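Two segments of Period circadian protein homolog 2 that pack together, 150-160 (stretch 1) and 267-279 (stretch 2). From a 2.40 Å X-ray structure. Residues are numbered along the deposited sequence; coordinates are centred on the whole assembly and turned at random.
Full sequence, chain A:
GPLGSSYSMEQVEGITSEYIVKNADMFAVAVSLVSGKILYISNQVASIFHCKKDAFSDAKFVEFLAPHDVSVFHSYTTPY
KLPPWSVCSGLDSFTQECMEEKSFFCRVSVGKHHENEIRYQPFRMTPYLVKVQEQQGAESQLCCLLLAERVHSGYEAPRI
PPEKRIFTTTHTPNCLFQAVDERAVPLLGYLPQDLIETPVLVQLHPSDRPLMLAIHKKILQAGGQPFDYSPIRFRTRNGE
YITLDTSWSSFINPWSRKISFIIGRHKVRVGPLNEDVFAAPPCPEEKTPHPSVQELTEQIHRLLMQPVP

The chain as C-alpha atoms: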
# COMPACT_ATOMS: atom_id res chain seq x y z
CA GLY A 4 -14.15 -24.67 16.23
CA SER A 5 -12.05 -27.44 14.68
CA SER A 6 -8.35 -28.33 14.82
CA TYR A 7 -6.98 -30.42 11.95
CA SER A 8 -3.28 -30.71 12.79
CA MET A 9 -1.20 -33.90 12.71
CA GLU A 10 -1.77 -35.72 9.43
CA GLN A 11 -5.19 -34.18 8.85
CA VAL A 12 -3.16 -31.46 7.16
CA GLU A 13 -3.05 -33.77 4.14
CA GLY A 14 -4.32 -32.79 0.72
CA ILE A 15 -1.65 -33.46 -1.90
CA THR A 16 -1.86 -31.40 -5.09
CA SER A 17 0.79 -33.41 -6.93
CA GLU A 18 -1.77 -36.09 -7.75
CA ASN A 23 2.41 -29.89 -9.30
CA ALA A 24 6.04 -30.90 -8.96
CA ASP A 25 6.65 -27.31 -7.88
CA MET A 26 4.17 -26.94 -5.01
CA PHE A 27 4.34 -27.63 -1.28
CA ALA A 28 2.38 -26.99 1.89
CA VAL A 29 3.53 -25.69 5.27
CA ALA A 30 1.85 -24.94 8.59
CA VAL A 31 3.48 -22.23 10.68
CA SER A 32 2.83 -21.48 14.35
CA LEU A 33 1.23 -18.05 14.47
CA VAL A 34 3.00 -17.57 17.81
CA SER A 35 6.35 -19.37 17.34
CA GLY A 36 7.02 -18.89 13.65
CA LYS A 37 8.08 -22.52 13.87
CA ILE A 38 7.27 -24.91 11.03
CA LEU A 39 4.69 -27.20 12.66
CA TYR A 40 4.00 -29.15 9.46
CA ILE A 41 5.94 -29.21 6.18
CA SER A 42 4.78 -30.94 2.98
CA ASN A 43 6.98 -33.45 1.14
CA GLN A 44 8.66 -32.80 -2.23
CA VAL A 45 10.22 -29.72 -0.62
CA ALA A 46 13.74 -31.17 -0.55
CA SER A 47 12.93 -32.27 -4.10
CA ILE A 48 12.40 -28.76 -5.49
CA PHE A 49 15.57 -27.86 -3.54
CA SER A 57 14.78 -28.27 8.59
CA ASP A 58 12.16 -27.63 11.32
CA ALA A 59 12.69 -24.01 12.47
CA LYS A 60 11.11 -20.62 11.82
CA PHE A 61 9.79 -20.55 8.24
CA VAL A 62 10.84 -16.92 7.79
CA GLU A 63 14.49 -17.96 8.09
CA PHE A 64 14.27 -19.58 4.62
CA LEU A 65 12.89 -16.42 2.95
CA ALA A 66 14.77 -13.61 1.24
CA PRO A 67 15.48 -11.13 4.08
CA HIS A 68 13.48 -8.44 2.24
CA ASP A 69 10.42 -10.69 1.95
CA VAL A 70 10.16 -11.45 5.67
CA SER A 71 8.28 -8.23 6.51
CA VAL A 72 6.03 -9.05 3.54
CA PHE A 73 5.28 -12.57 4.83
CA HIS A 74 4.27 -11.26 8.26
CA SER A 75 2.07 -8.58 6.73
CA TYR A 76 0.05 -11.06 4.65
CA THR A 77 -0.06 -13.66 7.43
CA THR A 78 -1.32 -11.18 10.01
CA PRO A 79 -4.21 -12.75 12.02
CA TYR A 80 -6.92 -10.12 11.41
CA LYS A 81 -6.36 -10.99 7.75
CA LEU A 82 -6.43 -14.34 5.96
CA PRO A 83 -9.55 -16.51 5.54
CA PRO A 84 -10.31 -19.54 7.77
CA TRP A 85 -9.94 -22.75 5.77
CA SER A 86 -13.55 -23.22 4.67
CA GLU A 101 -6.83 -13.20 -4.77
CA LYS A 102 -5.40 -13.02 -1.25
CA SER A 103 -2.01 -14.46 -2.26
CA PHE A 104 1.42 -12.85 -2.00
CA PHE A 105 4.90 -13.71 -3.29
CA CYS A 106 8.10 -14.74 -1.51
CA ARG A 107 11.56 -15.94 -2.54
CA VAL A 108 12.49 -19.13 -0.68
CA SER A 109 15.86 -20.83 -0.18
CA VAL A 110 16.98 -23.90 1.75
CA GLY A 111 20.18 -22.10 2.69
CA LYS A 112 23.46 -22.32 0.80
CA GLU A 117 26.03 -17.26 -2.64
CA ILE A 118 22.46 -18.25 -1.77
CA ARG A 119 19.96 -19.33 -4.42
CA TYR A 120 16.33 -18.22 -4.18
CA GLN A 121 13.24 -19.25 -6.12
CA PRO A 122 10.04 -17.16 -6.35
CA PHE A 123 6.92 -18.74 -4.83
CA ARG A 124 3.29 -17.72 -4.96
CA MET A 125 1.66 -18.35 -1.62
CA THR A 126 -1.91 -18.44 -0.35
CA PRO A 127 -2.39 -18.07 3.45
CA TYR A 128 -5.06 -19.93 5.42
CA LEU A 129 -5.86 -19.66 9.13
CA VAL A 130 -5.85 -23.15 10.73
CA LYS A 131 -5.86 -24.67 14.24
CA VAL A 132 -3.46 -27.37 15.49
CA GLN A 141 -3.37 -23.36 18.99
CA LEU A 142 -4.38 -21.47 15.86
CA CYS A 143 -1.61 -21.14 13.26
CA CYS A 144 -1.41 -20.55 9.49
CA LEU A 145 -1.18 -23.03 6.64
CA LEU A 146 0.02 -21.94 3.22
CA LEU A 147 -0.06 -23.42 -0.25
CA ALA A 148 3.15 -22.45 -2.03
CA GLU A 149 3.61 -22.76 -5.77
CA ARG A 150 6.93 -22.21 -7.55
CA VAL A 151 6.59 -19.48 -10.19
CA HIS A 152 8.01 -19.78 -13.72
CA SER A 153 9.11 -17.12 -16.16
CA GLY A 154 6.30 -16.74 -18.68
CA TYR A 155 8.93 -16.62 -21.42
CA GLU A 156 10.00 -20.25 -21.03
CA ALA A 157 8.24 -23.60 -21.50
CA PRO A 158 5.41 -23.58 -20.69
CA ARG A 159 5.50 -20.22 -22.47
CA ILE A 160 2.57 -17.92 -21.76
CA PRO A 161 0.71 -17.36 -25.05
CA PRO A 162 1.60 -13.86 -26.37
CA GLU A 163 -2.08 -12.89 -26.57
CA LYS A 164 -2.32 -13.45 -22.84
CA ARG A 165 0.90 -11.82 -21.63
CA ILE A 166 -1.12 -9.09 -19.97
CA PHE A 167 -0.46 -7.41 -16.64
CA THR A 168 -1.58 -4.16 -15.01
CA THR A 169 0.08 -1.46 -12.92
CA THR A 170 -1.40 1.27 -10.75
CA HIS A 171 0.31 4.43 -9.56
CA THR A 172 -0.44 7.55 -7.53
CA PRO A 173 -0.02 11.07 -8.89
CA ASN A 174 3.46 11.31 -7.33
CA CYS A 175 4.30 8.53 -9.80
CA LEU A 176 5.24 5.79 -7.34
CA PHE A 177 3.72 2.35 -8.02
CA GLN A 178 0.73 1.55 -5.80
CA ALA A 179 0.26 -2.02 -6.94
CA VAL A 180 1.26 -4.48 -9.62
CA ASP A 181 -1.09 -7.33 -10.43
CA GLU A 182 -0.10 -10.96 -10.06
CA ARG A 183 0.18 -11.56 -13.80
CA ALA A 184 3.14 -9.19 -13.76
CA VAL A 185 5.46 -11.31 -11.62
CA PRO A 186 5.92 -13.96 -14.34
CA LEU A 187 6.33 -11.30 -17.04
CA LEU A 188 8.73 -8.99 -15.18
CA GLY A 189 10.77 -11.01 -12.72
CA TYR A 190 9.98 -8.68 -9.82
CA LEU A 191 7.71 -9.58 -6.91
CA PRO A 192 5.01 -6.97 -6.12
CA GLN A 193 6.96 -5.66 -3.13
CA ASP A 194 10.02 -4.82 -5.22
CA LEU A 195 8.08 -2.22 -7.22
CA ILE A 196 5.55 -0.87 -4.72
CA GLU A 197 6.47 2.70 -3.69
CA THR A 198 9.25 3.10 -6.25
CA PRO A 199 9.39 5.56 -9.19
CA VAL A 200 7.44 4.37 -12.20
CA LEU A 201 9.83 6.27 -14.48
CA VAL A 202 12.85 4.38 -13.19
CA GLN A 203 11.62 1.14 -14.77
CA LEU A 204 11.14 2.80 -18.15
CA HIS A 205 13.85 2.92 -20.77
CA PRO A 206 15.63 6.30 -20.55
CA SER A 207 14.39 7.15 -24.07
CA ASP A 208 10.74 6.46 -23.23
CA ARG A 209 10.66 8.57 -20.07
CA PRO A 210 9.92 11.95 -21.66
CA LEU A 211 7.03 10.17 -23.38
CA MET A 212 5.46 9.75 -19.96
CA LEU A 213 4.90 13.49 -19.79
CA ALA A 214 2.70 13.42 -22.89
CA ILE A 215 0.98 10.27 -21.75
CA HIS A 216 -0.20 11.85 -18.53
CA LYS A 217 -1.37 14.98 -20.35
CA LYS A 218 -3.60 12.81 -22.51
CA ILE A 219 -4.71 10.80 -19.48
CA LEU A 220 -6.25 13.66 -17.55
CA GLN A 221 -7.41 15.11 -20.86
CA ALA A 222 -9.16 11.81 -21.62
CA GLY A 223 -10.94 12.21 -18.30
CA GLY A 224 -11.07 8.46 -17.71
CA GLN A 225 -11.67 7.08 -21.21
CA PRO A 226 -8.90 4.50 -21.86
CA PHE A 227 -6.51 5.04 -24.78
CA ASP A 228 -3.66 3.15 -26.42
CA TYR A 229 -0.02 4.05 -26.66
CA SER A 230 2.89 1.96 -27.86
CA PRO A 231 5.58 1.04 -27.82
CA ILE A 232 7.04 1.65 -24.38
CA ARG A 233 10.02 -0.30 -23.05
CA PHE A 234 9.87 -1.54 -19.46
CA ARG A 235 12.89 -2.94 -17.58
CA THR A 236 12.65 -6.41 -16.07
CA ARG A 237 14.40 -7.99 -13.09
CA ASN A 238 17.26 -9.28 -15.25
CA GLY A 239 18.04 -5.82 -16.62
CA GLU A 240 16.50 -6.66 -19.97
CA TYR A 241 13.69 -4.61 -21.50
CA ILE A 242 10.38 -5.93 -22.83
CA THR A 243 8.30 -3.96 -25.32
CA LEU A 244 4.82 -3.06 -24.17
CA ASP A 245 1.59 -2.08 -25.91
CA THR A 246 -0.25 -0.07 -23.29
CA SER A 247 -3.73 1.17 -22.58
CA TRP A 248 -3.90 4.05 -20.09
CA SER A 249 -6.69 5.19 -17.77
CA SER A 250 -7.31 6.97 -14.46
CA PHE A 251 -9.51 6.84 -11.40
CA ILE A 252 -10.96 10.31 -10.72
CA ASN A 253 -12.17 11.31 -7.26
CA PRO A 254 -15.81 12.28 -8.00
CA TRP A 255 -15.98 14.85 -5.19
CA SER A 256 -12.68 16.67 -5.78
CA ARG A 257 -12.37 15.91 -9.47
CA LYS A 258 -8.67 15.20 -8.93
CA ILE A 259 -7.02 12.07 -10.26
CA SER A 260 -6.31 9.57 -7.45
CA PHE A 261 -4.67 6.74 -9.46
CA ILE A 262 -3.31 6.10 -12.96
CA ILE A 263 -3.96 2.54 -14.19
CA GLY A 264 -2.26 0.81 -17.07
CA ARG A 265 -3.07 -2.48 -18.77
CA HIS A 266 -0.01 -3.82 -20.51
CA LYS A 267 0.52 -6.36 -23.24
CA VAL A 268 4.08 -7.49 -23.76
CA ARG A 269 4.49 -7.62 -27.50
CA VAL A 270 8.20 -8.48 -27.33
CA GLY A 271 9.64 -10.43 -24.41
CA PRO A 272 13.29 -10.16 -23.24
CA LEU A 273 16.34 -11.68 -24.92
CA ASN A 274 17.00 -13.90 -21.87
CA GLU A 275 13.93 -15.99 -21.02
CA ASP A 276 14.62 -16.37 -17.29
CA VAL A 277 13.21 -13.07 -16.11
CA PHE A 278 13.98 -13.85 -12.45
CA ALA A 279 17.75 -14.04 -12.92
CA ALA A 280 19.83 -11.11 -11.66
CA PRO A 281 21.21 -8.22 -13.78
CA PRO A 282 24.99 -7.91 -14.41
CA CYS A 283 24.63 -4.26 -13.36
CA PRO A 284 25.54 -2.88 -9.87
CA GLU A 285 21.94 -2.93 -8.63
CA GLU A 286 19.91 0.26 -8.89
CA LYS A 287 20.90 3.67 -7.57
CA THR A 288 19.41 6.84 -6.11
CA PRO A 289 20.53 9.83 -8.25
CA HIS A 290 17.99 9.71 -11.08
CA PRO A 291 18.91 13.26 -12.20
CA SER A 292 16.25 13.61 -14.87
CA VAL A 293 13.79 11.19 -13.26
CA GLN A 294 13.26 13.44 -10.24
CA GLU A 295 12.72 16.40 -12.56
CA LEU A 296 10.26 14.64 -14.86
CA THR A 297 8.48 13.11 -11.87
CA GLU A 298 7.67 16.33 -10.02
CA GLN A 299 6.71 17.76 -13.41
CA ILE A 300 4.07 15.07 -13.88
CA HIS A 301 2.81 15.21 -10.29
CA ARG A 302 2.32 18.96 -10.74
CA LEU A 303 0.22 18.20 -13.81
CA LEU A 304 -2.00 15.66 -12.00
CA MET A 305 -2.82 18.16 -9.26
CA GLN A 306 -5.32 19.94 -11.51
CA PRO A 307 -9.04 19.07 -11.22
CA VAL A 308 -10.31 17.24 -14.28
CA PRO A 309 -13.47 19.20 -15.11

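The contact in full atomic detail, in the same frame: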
# COMPACT_ATOMS: atom_id res chain seq x y z
N ARG A 150 5.75 -22.78 -6.90
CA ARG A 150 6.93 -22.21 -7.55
C ARG A 150 6.46 -21.50 -8.81
O ARG A 150 5.65 -22.03 -9.57
CB ARG A 150 7.91 -23.33 -7.89
CG ARG A 150 9.37 -22.92 -7.90
CD ARG A 150 9.88 -22.63 -9.29
NE ARG A 150 11.27 -22.16 -9.22
CZ ARG A 150 12.00 -21.81 -10.27
NH1 ARG A 150 11.49 -21.87 -11.50
NH2 ARG A 150 13.25 -21.39 -10.10
N VAL A 151 6.96 -20.28 -9.03
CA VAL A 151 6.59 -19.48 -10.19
C VAL A 151 7.63 -19.56 -11.31
O VAL A 151 8.84 -19.51 -11.07
CB VAL A 151 6.41 -18.00 -9.80
CG1 VAL A 151 6.14 -17.16 -11.03
CG2 VAL A 151 5.25 -17.87 -8.82
N HIS A 152 7.14 -19.69 -12.54
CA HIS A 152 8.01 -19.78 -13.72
C HIS A 152 7.90 -18.60 -14.67
O HIS A 152 6.82 -18.07 -14.92
CB HIS A 152 7.73 -21.07 -14.49
CG HIS A 152 8.14 -22.31 -13.76
ND1 HIS A 152 7.29 -23.00 -12.93
CD2 HIS A 152 9.35 -22.92 -13.67
CE1 HIS A 152 7.95 -23.99 -12.36
NE2 HIS A 152 9.20 -23.96 -12.79
N SER A 153 9.05 -18.21 -15.21
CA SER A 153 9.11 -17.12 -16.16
C SER A 153 8.16 -17.43 -17.31
O SER A 153 8.25 -18.49 -17.92
CB SER A 153 10.52 -16.98 -16.70
OG SER A 153 10.53 -16.15 -17.84
N GLY A 154 7.24 -16.51 -17.60
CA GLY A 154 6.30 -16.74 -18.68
C GLY A 154 6.92 -16.77 -20.06
O GLY A 154 6.21 -16.93 -21.06
N TYR A 155 8.24 -16.61 -20.14
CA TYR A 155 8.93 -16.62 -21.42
C TYR A 155 9.67 -17.93 -21.67
O TYR A 155 10.51 -18.03 -22.56
CB TYR A 155 9.92 -15.45 -21.51
CG TYR A 155 9.30 -14.11 -21.22
CD1 TYR A 155 9.54 -13.45 -20.02
CD2 TYR A 155 8.45 -13.51 -22.15
CE1 TYR A 155 8.94 -12.22 -19.74
CE2 TYR A 155 7.84 -12.28 -21.87
CZ TYR A 155 8.09 -11.65 -20.67
OH TYR A 155 7.48 -10.45 -20.41
N GLU A 156 9.36 -18.95 -20.87
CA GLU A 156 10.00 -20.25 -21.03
C GLU A 156 9.03 -21.40 -20.77
O GLU A 156 8.22 -21.35 -19.84
CB GLU A 156 11.22 -20.35 -20.11
CG GLU A 156 10.90 -20.47 -18.63
CD GLU A 156 12.14 -20.41 -17.76
OE1 GLU A 156 12.04 -20.71 -16.55
OE2 GLU A 156 13.23 -20.07 -18.29
N ALA A 157 9.10 -22.43 -21.61
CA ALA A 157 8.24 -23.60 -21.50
C ALA A 157 7.83 -23.90 -20.07
O ALA A 157 8.69 -24.16 -19.22
CB ALA A 157 8.96 -24.81 -22.10
N PRO A 158 6.52 -23.88 -19.78
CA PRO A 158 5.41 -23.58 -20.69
C PRO A 158 5.28 -22.08 -20.93
O PRO A 158 4.91 -21.33 -20.02
CB PRO A 158 4.19 -24.14 -19.95
CG PRO A 158 4.77 -25.15 -18.99
CD PRO A 158 6.01 -24.45 -18.52
N ARG A 159 5.57 -21.64 -22.15
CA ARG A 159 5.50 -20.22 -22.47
C ARG A 159 4.09 -19.67 -22.52
O ARG A 159 3.23 -20.22 -23.21
CB ARG A 159 6.20 -19.92 -23.79
CG ARG A 159 7.69 -20.17 -23.79
CD ARG A 159 8.32 -19.65 -25.07
NE ARG A 159 9.75 -19.92 -25.14
CZ ARG A 159 10.28 -21.12 -25.31
NH1 ARG A 159 9.50 -22.19 -25.44
NH2 ARG A 159 11.60 -21.27 -25.36
N ILE A 160 3.87 -18.58 -21.79
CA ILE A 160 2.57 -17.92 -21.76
C ILE A 160 2.23 -17.42 -23.17
O ILE A 160 3.00 -16.67 -23.77
CB ILE A 160 2.58 -16.71 -20.78
CG1 ILE A 160 2.90 -17.19 -19.37
CG2 ILE A 160 1.23 -16.01 -20.80
CD1 ILE A 160 2.84 -16.10 -18.32
N LYS A 267 0.42 -5.15 -22.45
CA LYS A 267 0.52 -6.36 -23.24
C LYS A 267 1.95 -6.38 -23.73
O LYS A 267 2.39 -5.47 -24.44
CB LYS A 267 -0.45 -6.29 -24.42
CG LYS A 267 -0.87 -7.66 -24.95
CD LYS A 267 -0.16 -8.02 -26.25
CE LYS A 267 -0.71 -7.21 -27.43
NZ LYS A 267 0.11 -7.38 -28.66
N VAL A 268 2.70 -7.40 -23.32
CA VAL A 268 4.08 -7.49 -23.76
C VAL A 268 4.09 -8.08 -25.15
O VAL A 268 3.77 -9.24 -25.36
CB VAL A 268 4.96 -8.32 -22.77
CG1 VAL A 268 4.11 -8.99 -21.73
CG2 VAL A 268 5.82 -9.32 -23.52
N ARG A 269 4.45 -7.23 -26.11
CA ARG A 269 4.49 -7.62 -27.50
C ARG A 269 5.82 -8.28 -27.84
O ARG A 269 5.90 -9.13 -28.73
CB ARG A 269 4.27 -6.38 -28.37
CG ARG A 269 3.73 -6.68 -29.75
CD ARG A 269 3.60 -5.39 -30.53
NE ARG A 269 4.89 -4.71 -30.61
CZ ARG A 269 5.01 -3.40 -30.79
NH1 ARG A 269 3.93 -2.64 -30.90
NH2 ARG A 269 6.21 -2.85 -30.87
N VAL A 270 6.87 -7.90 -27.12
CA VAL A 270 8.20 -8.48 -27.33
C VAL A 270 8.87 -8.76 -25.99
O VAL A 270 9.22 -7.84 -25.26
CB VAL A 270 9.11 -7.55 -28.16
CG1 VAL A 270 10.46 -8.20 -28.37
CG2 VAL A 270 8.46 -7.24 -29.51
N GLY A 271 9.01 -10.03 -25.66
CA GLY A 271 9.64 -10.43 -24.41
C GLY A 271 11.12 -10.11 -24.43
O GLY A 271 11.62 -9.58 -25.43
N PRO A 272 11.85 -10.43 -23.35
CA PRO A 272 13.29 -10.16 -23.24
C PRO A 272 14.15 -11.14 -24.05
O PRO A 272 13.65 -12.15 -24.55
CB PRO A 272 13.53 -10.29 -21.74
CG PRO A 272 12.63 -11.43 -21.37
CD PRO A 272 11.35 -11.12 -22.14
N LEU A 273 15.43 -10.83 -24.17
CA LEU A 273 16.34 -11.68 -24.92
C LEU A 273 16.65 -12.94 -24.11
O LEU A 273 16.80 -14.02 -24.68
CB LEU A 273 17.64 -10.92 -25.23
CG LEU A 273 18.49 -11.44 -26.39
CD1 LEU A 273 17.64 -11.51 -27.65
CD2 LEU A 273 19.70 -10.53 -26.60
N ASN A 274 16.74 -12.79 -22.79
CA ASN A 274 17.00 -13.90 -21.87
C ASN A 274 15.67 -14.28 -21.24
O ASN A 274 15.08 -13.49 -20.50
CB ASN A 274 17.97 -13.48 -20.77
CG ASN A 274 18.18 -14.58 -19.73
OD1 ASN A 274 18.68 -14.32 -18.63
ND2 ASN A 274 17.79 -15.81 -20.06
N GLU A 275 15.21 -15.50 -21.52
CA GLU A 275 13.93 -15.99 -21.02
C GLU A 275 13.73 -16.10 -19.52
O GLU A 275 12.59 -16.06 -19.05
CB GLU A 275 13.62 -17.34 -21.67
CG GLU A 275 13.51 -17.25 -23.18
CD GLU A 275 13.21 -18.59 -23.83
OE1 GLU A 275 13.95 -19.57 -23.55
OE2 GLU A 275 12.25 -18.67 -24.62
N ASP A 276 14.80 -16.27 -18.74
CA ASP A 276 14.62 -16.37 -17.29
C ASP A 276 14.59 -14.94 -16.76
O ASP A 276 15.63 -14.32 -16.53
CB ASP A 276 15.77 -17.12 -16.63
CG ASP A 276 15.49 -17.43 -15.17
OD1 ASP A 276 14.88 -16.58 -14.49
OD2 ASP A 276 15.89 -18.52 -14.70
N VAL A 277 13.38 -14.43 -16.56
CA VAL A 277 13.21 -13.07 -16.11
C VAL A 277 13.51 -12.85 -14.62
O VAL A 277 13.61 -11.72 -14.16
CB VAL A 277 11.79 -12.60 -16.46
CG1 VAL A 277 10.77 -13.24 -15.53
CG2 VAL A 277 11.73 -11.10 -16.43
N PHE A 278 13.68 -13.94 -13.88
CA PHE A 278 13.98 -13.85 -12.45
C PHE A 278 15.47 -13.77 -12.13
O PHE A 278 15.85 -13.41 -11.02
CB PHE A 278 13.35 -15.03 -11.70
CG PHE A 278 11.86 -14.97 -11.65
CD1 PHE A 278 11.22 -13.96 -10.93
CD2 PHE A 278 11.09 -15.87 -12.37
CE1 PHE A 278 9.84 -13.85 -10.93
CE2 PHE A 278 9.71 -15.77 -12.37
CZ PHE A 278 9.08 -14.74 -11.65
N ALA A 279 16.31 -14.10 -13.11
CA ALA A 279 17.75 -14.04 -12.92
C ALA A 279 18.12 -12.63 -12.47
O ALA A 279 17.26 -11.74 -12.45
CB ALA A 279 18.46 -14.37 -14.22

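Contacts between a loop and a segment that is mostly loop show how chains without a shared sheet or helix can still pack specifically: an aromatic anchor makes the largest single contribution to the buried area, and a few polar groups add directional contacts. Stretches 150-160 and 267-279 of Period circadian protein homolog 2 bury 539 Å² between them in this way, although touching residues lie at least 113 positions apart in sequence.

The anchor is Y155, which gives up more area to the partner than any other residue here. Its CA-to-CB bond points toward stretch 2, and with chi1 in the m well the ring enters a pocket lined by V268, G271, P272 and V277. P272 CD sits over one face, 3.4 Å from the centroid of the Y155 ring and only 4° off the normal, a CH-pi contact well suited to proline, whose CD hydrogens are slightly polarised by the adjoining nitrogen. V268 CG2 and V277 CB lie at the ring's edge, the former 3.9 Å from Y155 CE2, the latter 4.3 Å from Y155 CD1. G271 CA approaches to 3.6 Å from Y155 CE2, and here the absence of a side chain matters: an ideal CB on G271 would lie 2.7 Å from Y155 CD2, a clash. The tyrosine hydroxyl is hydrogen-bonded elsewhere in the structure, so the hydroxyl is not left unpaired by its burial.

A second, smaller apolar contact joins V151 and F278, both directed toward the opposing stretch, with V151 CG1 3.9 Å from F278 CZ. The edge of the same phenyl ring meets the backbone of stretch 1, F278 CE2 lying 3.8 Å from S153 N.

Hydrogen bonding centres on S153. Its side chain, chi1 t, donates from S153 OG to E275 O over a very short 2.4 Å, while S153 OG also accepts from Y155 N at 3.3 Å. A small hydroxyl can thus tie the partner backbone to its own type I turn, S153 to E156. Stretch 2 answers with another type I turn, D276 to A279; there D276, its CB directed away from stretch 1, accepts from F278 N at D276 OD1 (3.0 Å), bracing the segment that carries the phenyl ring.

Charge pairing completes the contact at its more exposed margin. The long side chain of R159 reaches E275, whose OE2 accepts from both R159 NE and R159 NH2, each at 2.8 Å, near the guanidinium plane. The same carboxylate oxygen has a less favourable neighbour: Y155 O lies 2.8 Å from E275 OE2, two acceptors with no hydrogen bond between them.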